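PDB 3NNB: alginate lyase from Bacteroides ovatus, which probably cleaves the polysaccharide alginate by beta-elimination. Local coordinates for residues R254-I259 / Y300-Q305; D167-T172 / Y226-T231. One frame throughout, in Å; residues are numbered along the deposited sequence.

Interaction 1. Residues R254-I259 / Y300-Q305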
loop_
_atom_site.group_PDB
_atom_site.type_symbol
_atom_site.label_atom_id
_atom_site.label_comp_id
_atom_site.label_asym_id
_atom_site.label_seq_id
_atom_site.Cartn_x
_atom_site.Cartn_y
_atom_site.Cartn_z
ATOM N N ARG A 254 -5.046 -7.910 -15.496
ATOM C CA ARG A 254 -3.956 -7.049 -15.002
ATOM C C ARG A 254 -2.570 -7.536 -15.456
ATOM O O ARG A 254 -1.850 -6.822 -16.134
ATOM C CB ARG A 254 -3.983 -6.912 -13.475
ATOM C CG ARG A 254 -5.321 -6.477 -12.916
ATOM C CD ARG A 254 -5.816 -5.134 -13.468
ATOM N NE ARG A 254 -7.130 -4.833 -12.904
ATOM C CZ ARG A 254 -7.851 -3.758 -13.198
ATOM N NH1 ARG A 254 -7.449 -2.900 -14.110
ATOM N NH2 ARG A 254 -8.989 -3.559 -12.570
ATOM N N LEU A 255 -2.197 -8.768 -15.115
ATOM C CA LEU A 255 -0.840 -9.206 -15.410
ATOM C C LEU A 255 -0.564 -9.269 -16.904
ATOM O O LEU A 255 0.465 -8.816 -17.372
ATOM C CB LEU A 255 -0.532 -10.596 -14.803
ATOM C CG LEU A 255 -0.617 -10.657 -13.275
ATOM C CD1 LEU A 255 -0.358 -12.072 -12.798
ATOM C CD2 LEU A 255 0.310 -9.625 -12.550
ATOM N N PHE A 256 -1.468 -9.887 -17.661
ATOM C CA PHE A 256 -1.165 -10.128 -19.077
ATOM C C PHE A 256 -1.400 -8.854 -19.901
ATOM O O PHE A 256 -0.930 -8.751 -21.049
ATOM C CB PHE A 256 -1.971 -11.307 -19.645
ATOM C CG PHE A 256 -1.828 -12.614 -18.872
ATOM C CD1 PHE A 256 -0.729 -12.885 -18.060
ATOM C CD2 PHE A 256 -2.824 -13.588 -18.968
ATOM C CE1 PHE A 256 -0.626 -14.085 -17.341
ATOM C CE2 PHE A 256 -2.705 -14.794 -18.253
ATOM C CZ PHE A 256 -1.626 -15.029 -17.463
ATOM N N ALA A 257 -2.145 -7.916 -19.340
ATOM C CA ALA A 257 -2.388 -6.642 -19.979
ATOM C C ALA A 257 -1.155 -5.725 -19.820
ATOM O O ALA A 257 -0.797 -5.015 -20.755
ATOM C CB ALA A 257 -3.620 -5.979 -19.383
ATOM N N GLN A 258 -0.577 -5.719 -18.633
ATOM C CA GLN A 258 0.447 -4.736 -18.199
ATOM C C GLN A 258 1.908 -5.187 -18.324
ATOM O O GLN A 258 2.804 -4.336 -18.278
ATOM C CB GLN A 258 0.186 -4.283 -16.756
ATOM C CG GLN A 258 -1.179 -3.652 -16.569
ATOM C CD GLN A 258 -1.373 -2.951 -15.258
ATOM O OE1 GLN A 258 -0.405 -2.515 -14.583
ATOM N NE2 GLN A 258 -2.658 -2.811 -14.874
ATOM N N ILE A 259 2.130 -6.491 -18.506
ATOM C CA ILE A 259 3.447 -7.060 -18.685
ATOM C C ILE A 259 3.607 -7.558 -20.125
ATOM O O ILE A 259 2.795 -8.309 -20.627
ATOM C CB ILE A 259 3.717 -8.209 -17.689
ATOM C CG1 ILE A 259 3.455 -7.747 -16.239
ATOM C CG2 ILE A 259 5.123 -8.791 -17.848
ATOM C CD1 ILE A 259 3.392 -8.944 -15.274
ATOM N N TYR A 300 1.144 -16.166 -8.612
ATOM C CA TYR A 300 2.558 -15.945 -8.930
ATOM C C TYR A 300 2.975 -16.618 -10.248
ATOM O O TYR A 300 3.676 -16.017 -11.056
ATOM C CB TYR A 300 3.477 -16.416 -7.803
ATOM C CG TYR A 300 4.923 -16.086 -8.042
ATOM C CD1 TYR A 300 5.748 -16.948 -8.726
ATOM C CD2 TYR A 300 5.481 -14.865 -7.593
ATOM C CE1 TYR A 300 7.089 -16.619 -8.946
ATOM C CE2 TYR A 300 6.764 -14.528 -7.817
ATOM C CZ TYR A 300 7.578 -15.394 -8.515
ATOM O OH TYR A 300 8.881 -15.058 -8.719
ATOM N N ASN A 301 2.562 -17.872 -10.440
ATOM C CA ASN A 301 2.982 -18.654 -11.583
ATOM C C ASN A 301 2.087 -18.487 -12.824
ATOM O O ASN A 301 2.324 -19.144 -13.849
ATOM C CB ASN A 301 3.068 -20.147 -11.157
ATOM C CG ASN A 301 4.179 -20.386 -10.175
ATOM O OD1 ASN A 301 3.954 -20.834 -9.015
ATOM N ND2 ASN A 301 5.389 -20.059 -10.588
ATOM N N ALA A 302 1.093 -17.593 -12.747
ATOM C CA ALA A 302 0.159 -17.377 -13.862
ATOM C C ALA A 302 0.935 -16.855 -15.054
ATOM O O ALA A 302 1.641 -15.864 -14.946
ATOM C CB ALA A 302 -0.976 -16.413 -13.494
ATOM N N THR A 303 0.819 -17.553 -16.180
ATOM C CA THR A 303 1.660 -17.264 -17.351
ATOM C C THR A 303 0.793 -17.278 -18.579
ATOM O O THR A 303 -0.007 -18.196 -18.752
ATOM C CB THR A 303 2.785 -18.318 -17.501
ATOM O OG1 THR A 303 3.523 -18.409 -16.284
ATOM C CG2 THR A 303 3.758 -17.947 -18.629
ATOM N N SER A 304 0.914 -16.262 -19.434
ATOM C CA SER A 304 0.122 -16.226 -20.657
ATOM C C SER A 304 0.757 -17.138 -21.718
ATOM O O SER A 304 1.894 -17.559 -21.595
ATOM C CB SER A 304 0.013 -14.796 -21.227
ATOM O OG SER A 304 1.258 -14.389 -21.734
ATOM N N GLN A 305 -0.013 -17.399 -22.772
ATOM C CA GLN A 305 0.454 -18.245 -23.877
ATOM C C GLN A 305 1.743 -17.678 -24.462
ATOM O O GLN A 305 2.623 -18.434 -24.869
ATOM C CB GLN A 305 -0.642 -18.345 -24.960
#

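Interaction 2. Residues D167-T172 / Y226-T231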
loop_
_atom_site.group_PDB
_atom_site.type_symbol
_atom_site.label_atom_id
_atom_site.label_comp_id
_atom_site.label_asym_id
_atom_site.label_seq_id
_atom_site.Cartn_x
_atom_site.Cartn_y
_atom_site.Cartn_z
ATOM N N ASP A 167 -4.510 6.495 -2.715
ATOM C CA ASP A 167 -4.208 7.138 -1.425
ATOM C C ASP A 167 -4.363 6.181 -0.245
ATOM O O ASP A 167 -3.681 6.333 0.770
ATOM C CB ASP A 167 -5.115 8.343 -1.163
ATOM C CG ASP A 167 -4.846 9.540 -2.086
ATOM O OD1 ASP A 167 -4.119 9.391 -3.087
ATOM O OD2 ASP A 167 -5.419 10.624 -1.821
ATOM N N ILE A 168 -5.302 5.224 -0.344
ATOM C CA ILE A 168 -5.612 4.342 0.771
ATOM C C ILE A 168 -5.016 2.971 0.631
ATOM O O ILE A 168 -5.381 2.056 1.343
ATOM C CB ILE A 168 -7.147 4.227 1.019
ATOM C CG1 ILE A 168 -7.932 3.740 -0.207
ATOM C CG2 ILE A 168 -7.673 5.559 1.564
ATOM C CD1 ILE A 168 -9.317 3.082 0.174
ATOM N N TYR A 169 -4.087 2.794 -0.323
ATOM C CA TYR A 169 -3.521 1.464 -0.568
ATOM C C TYR A 169 -2.931 0.837 0.731
ATOM O O TYR A 169 -3.030 -0.379 0.919
ATOM C CB TYR A 169 -2.457 1.495 -1.647
ATOM C CG TYR A 169 -2.010 0.097 -2.052
ATOM C CD1 TYR A 169 -2.697 -0.592 -3.039
ATOM C CD2 TYR A 169 -0.951 -0.547 -1.410
ATOM C CE1 TYR A 169 -2.338 -1.877 -3.392
ATOM C CE2 TYR A 169 -0.580 -1.833 -1.762
ATOM C CZ TYR A 169 -1.291 -2.490 -2.760
ATOM O OH TYR A 169 -0.922 -3.798 -3.093
ATOM N N SER A 170 -2.331 1.653 1.596
ATOM C CA SER A 170 -1.786 1.162 2.867
ATOM C C SER A 170 -2.824 0.522 3.813
ATOM O O SER A 170 -2.435 -0.196 4.747
ATOM C CB SER A 170 -1.002 2.245 3.618
ATOM O OG SER A 170 -1.855 3.250 4.092
ATOM N N PHE A 171 -4.126 0.713 3.552
ATOM C CA PHE A 171 -5.133 0.034 4.342
ATOM C C PHE A 171 -5.033 -1.487 4.177
ATOM O O PHE A 171 -5.454 -2.250 5.055
ATOM C CB PHE A 171 -6.536 0.517 3.982
ATOM C CG PHE A 171 -6.890 1.882 4.488
ATOM C CD1 PHE A 171 -6.000 2.716 5.169
ATOM C CD2 PHE A 171 -8.164 2.363 4.230
ATOM C CE1 PHE A 171 -6.414 3.986 5.628
ATOM C CE2 PHE A 171 -8.551 3.605 4.680
ATOM C CZ PHE A 171 -7.672 4.414 5.381
ATOM N N THR A 172 -4.457 -1.939 3.069
ATOM C CA THR A 172 -4.255 -3.382 2.854
ATOM C C THR A 172 -3.403 -3.980 3.966
ATOM O O THR A 172 -3.745 -5.032 4.540
ATOM C CB THR A 172 -3.673 -3.690 1.469
ATOM O OG1 THR A 172 -2.398 -3.051 1.311
ATOM C CG2 THR A 172 -4.707 -3.326 0.348
ATOM N N TYR A 226 -6.100 -1.354 -7.714
ATOM C CA TYR A 226 -7.546 -1.381 -7.384
ATOM C C TYR A 226 -7.957 -2.787 -7.044
ATOM O O TYR A 226 -8.637 -3.015 -6.060
ATOM C CB TYR A 226 -8.362 -0.839 -8.540
ATOM C CG TYR A 226 -9.863 -0.962 -8.330
ATOM C CD1 TYR A 226 -10.518 -2.138 -8.641
ATOM C CD2 TYR A 226 -10.608 0.095 -7.787
ATOM C CE1 TYR A 226 -11.890 -2.278 -8.474
ATOM C CE2 TYR A 226 -12.006 -0.026 -7.607
ATOM C CZ TYR A 226 -12.635 -1.205 -7.954
ATOM O OH TYR A 226 -14.020 -1.424 -7.815
ATOM N N ASP A 227 -7.535 -3.733 -7.873
ATOM C CA ASP A 227 -7.933 -5.134 -7.651
ATOM C C ASP A 227 -7.390 -5.665 -6.325
ATOM O O ASP A 227 -8.066 -6.390 -5.610
ATOM C CB ASP A 227 -7.467 -6.035 -8.782
ATOM C CG ASP A 227 -8.311 -5.913 -10.029
ATOM O OD1 ASP A 227 -9.253 -5.099 -10.086
ATOM O OD2 ASP A 227 -8.020 -6.658 -10.998
ATOM N N VAL A 228 -6.121 -5.361 -6.020
ATOM C CA VAL A 228 -5.550 -5.788 -4.735
ATOM C C VAL A 228 -6.351 -5.256 -3.546
ATOM O O VAL A 228 -6.665 -5.994 -2.608
ATOM C CB VAL A 228 -4.037 -5.408 -4.579
ATOM C CG1 VAL A 228 -3.469 -5.980 -3.293
ATOM C CG2 VAL A 228 -3.238 -5.923 -5.776
ATOM N N GLN A 229 -6.689 -3.976 -3.607
ATOM C CA GLN A 229 -7.411 -3.355 -2.506
ATOM C C GLN A 229 -8.807 -3.966 -2.427
ATOM O O GLN A 229 -9.252 -4.334 -1.356
ATOM C CB GLN A 229 -7.546 -1.842 -2.761
ATOM C CG GLN A 229 -6.249 -1.060 -2.759
ATOM C CD GLN A 229 -6.505 0.435 -2.592
ATOM O OE1 GLN A 229 -6.919 0.878 -1.511
ATOM N NE2 GLN A 229 -6.224 1.231 -3.649
ATOM N N LEU A 230 -9.495 -4.109 -3.566
ATOM C CA LEU A 230 -10.846 -4.707 -3.532
ATOM C C LEU A 230 -10.797 -6.107 -2.883
ATOM O O LEU A 230 -11.637 -6.471 -2.039
ATOM C CB LEU A 230 -11.450 -4.769 -4.933
ATOM C CG LEU A 230 -12.922 -5.221 -4.984
ATOM C CD1 LEU A 230 -13.834 -4.120 -4.423
ATOM C CD2 LEU A 230 -13.291 -5.577 -6.453
ATOM N N THR A 231 -9.775 -6.872 -3.249
ATOM C CA THR A 231 -9.619 -8.254 -2.761
ATOM C C THR A 231 -9.395 -8.253 -1.251
ATOM O O THR A 231 -10.065 -8.973 -0.511
ATOM C CB THR A 231 -8.516 -8.963 -3.493
ATOM O OG1 THR A 231 -8.823 -9.000 -4.891
ATOM C CG2 THR A 231 -8.368 -10.429 -2.993
#

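Interaction 1. Residues R254-I259 / Y300-Q305
F256 and S304 bring the two backbones nearest, with their CA atoms 6.4 Å apart. Residues 254-258 form the last turn of helix 240-258; I259 is the first residue to leave helical geometry. Segment 300-305 has no regular structure and passes beside this helix end. No hydrogen bond joins the two; the contact is made by packing. The F256 ring carries most of it. CG of F256 lies anti to its own carbonyl carbon (chi1 -55°), and the ring reaches the loop. S304 CB sits over the centre of one ring face, 3.6 Å from the centroid and 9° off the ring normal, a CH-pi contact. S304 N lies over a face too, 3.4 Å from F256 CE1. The carbonyl of A302 meets the ring at its edge. This is a surface contact in a largely helical chain of the alginate lyase family: the loop between helices 274-293 and 310-317 passes the C-terminal end of helix 240-258. S304 OG bonds to D306 and to the backbone N of R308. L255 touches A302 more loosely, CD1 to CB at 4.4 Å. T303 OG1 donates to N301 O from above the carbonyl plane, 2.8 Å away.

Interaction 2. Residues D167-T172 / Y226-T231
Y169 and Q229 cross at a slant, with the phenol ring and the amide plane 66° apart. Nearest between these two side chains are Y169 CD1 and Q229 CG, 3.6 Å apart. The far end of the same tyrosine meets V228, where OH lies 3.4 Å from CG1. CG of Y169 is anti to its backbone N (chi1 -172°), and the ring extends past both helix residues. Its OH is hydrogen-bonded to D287. From Q229 the chain runs extended to CD and carries the amide to the I168-Y169 backbone. I168 crosses it at about a right angle, its CG1 3.3 Å from Q229 OE1. The amide is buried but has partners at both ends: OE1 bonds to Y233 OH, and NE2 bonds to M165 O. An alanine at Q229 would probably leave Y233 OH and M165 O without these mates and open a gap beside the Y169 ring. T172 also crosses Q229 at about a right angle, its CG2 3.9 Å from Q229 CA. T172 OG1 donates to Y169 O at 2.8 Å, nearly in line with the carbonyl, and T172 N shares that acceptor. I168 to F171 form a type I beta turn. The arrangement is buried packing of this turn and the first part of helix 171-180 against helix 221-236, in the helical interior, consistent with the alpha/alpha toroid of this family.

Interactions 1 and 2 have their centres about 20 Å apart and touch directly through a salt bridge between segments 254-259 and 226-231: R254 NE lies 2.8 Å from D227 OD2, with R254 NH2 also 2.9 Å from D227 OD1. The helices that carry these residues, 221-236 and 240-258, follow each other in the chain. Helix 274-293 touches both sites: M285 meets L255 and I259, while M288 and I291 meet V228. Interaction 2 lies about 7 Å from the centre of the chain, centre to centre, and interaction 1 about 21 Å. None of the sodium ligands E182, S184 and F187 belongs to either contact.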